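Local coordinates for iron uptake protein A2 (PDB 2VOZ), which binds ferric iron in the periplasm and is probably a substrate-binding subunit of an ABC transporter that imports the ion, at residues 231-235 with 236-240. Residues are numbered along the deposited sequence; the frame is centred on the assembly and turned at random.
Sequences QKSTD and PADQE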
# COMPACT_ATOMS: atom_id res chain seq x y z
N GLN B 231 11.35 17.63 6.23
CA GLN B 231 10.82 18.90 5.73
C GLN B 231 9.45 18.69 5.06
O GLN B 231 8.53 19.51 5.19
CB GLN B 231 11.80 19.53 4.75
CG GLN B 231 13.07 20.11 5.41
CD GLN B 231 13.91 20.81 4.39
OE1 GLN B 231 14.78 20.20 3.77
NE2 GLN B 231 13.63 22.11 4.19
N LYS B 232 9.32 17.57 4.36
CA LYS B 232 8.11 17.29 3.60
C LYS B 232 6.98 16.70 4.49
O LYS B 232 5.78 16.65 4.09
CB LYS B 232 8.46 16.36 2.46
CG LYS B 232 9.17 17.09 1.33
CD LYS B 232 9.46 16.09 0.22
CE LYS B 232 10.11 16.78 -0.97
NZ LYS B 232 10.17 15.81 -2.08
N SER B 233 7.35 16.25 5.68
CA SER B 233 6.38 15.56 6.54
C SER B 233 5.25 16.47 6.98
O SER B 233 5.48 17.63 7.30
CB SER B 233 7.10 15.01 7.78
OG SER B 233 6.16 14.42 8.67
N THR B 234 4.03 15.93 7.05
CA THR B 234 2.90 16.65 7.61
C THR B 234 2.81 16.56 9.13
O THR B 234 1.93 17.18 9.77
CB THR B 234 1.57 16.09 7.03
OG1 THR B 234 1.47 14.69 7.35
CG2 THR B 234 1.55 16.28 5.52
N ASP B 235 3.72 15.78 9.72
CA ASP B 235 3.68 15.59 11.18
C ASP B 235 4.35 16.79 11.88
O ASP B 235 5.53 17.07 11.65
CB ASP B 235 4.36 14.29 11.56
CG ASP B 235 4.11 13.91 13.02
OD1 ASP B 235 4.10 14.80 13.88
OD2 ASP B 235 3.98 12.70 13.31
N PRO B 236 3.59 17.49 12.74
CA PRO B 236 4.14 18.66 13.43
C PRO B 236 5.44 18.35 14.17
O PRO B 236 6.31 19.24 14.27
CB PRO B 236 3.03 19.05 14.44
CG PRO B 236 1.83 18.51 13.92
CD PRO B 236 2.17 17.26 13.10
N ALA B 237 5.57 17.13 14.71
CA ALA B 237 6.77 16.75 15.44
C ALA B 237 7.98 16.70 14.51
O ALA B 237 9.08 17.03 14.94
CB ALA B 237 6.59 15.41 16.17
N ASP B 238 7.77 16.30 13.25
CA ASP B 238 8.85 16.33 12.24
C ASP B 238 9.24 17.77 11.89
O ASP B 238 10.40 18.07 11.73
CB ASP B 238 8.42 15.56 10.99
CG ASP B 238 8.36 14.05 11.23
OD1 ASP B 238 8.85 13.59 12.30
OD2 ASP B 238 7.85 13.30 10.35
N GLN B 239 8.25 18.65 11.78
CA GLN B 239 8.53 20.06 11.50
C GLN B 239 9.33 20.66 12.68
O GLN B 239 10.17 21.53 12.48
CB GLN B 239 7.21 20.79 11.32
CG GLN B 239 6.53 20.41 10.04
CD GLN B 239 7.43 20.62 8.84
OE1 GLN B 239 8.18 21.59 8.78
NE2 GLN B 239 7.38 19.67 7.89
N GLU B 240 9.07 20.17 13.90
CA GLU B 240 9.82 20.68 15.05
C GLU B 240 11.29 20.35 14.92
O GLU B 240 12.15 21.15 15.27
CB GLU B 240 9.32 20.13 16.38
CG GLU B 240 9.95 20.95 17.49
CD GLU B 240 9.40 20.63 18.86
OE1 GLU B 240 10.17 20.04 19.65
OE2 GLU B 240 8.22 20.95 19.11
O HOH W 1 9.15 22.32 6.41
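The amide of Gln239 reaches back across the turn between two consecutive helices and gives both hydrogens of NE2 to backbone carbonyls. Ser233 O receives one in its carbonyl plane, 2.8 Å from Gln239 NE2; Gln231 O receives the other at 2.9 Å from the same nitrogen, which stands well above that carbonyl's plane. Both acceptors lie close to the amide plane, and a bend at chi2 (-55°) turns the chain back toward them. A water donates to both Gln239 OE1 and Gln231 O; together these bonds fix the amide's rotation and tell its nitrogen from its oxygen. Replacing Gln239 by alanine removes this amide, and both carbonyls would probably lose their side-chain donor and the water its OE1 acceptor, leaving the turn less firmly tied to the second helix.

Ser233 OG, 2.6 Å from Asp238 OD2, donates to the anti side of the carboxylate, slightly out of its plane. The same hydroxyl accepts from Asp235 N, forming an ST turn. Asp235 in turn is the N-cap of the next helix: a chi1 of -168° puts CG beside the carbonyl carbon, and OD1 comes past Pro236 N to accept from Ala237 N at 2.9 Å.

Asp238 OD1 forms a salt bridge with Arg210 of helix 205-213, and Asp235 OD2 one with Arg70 of a second subunit. The turn joins helix 224-232, bearing iron ligands Tyr225 and Tyr226, to helix 236-244, which leads into strand 245-248.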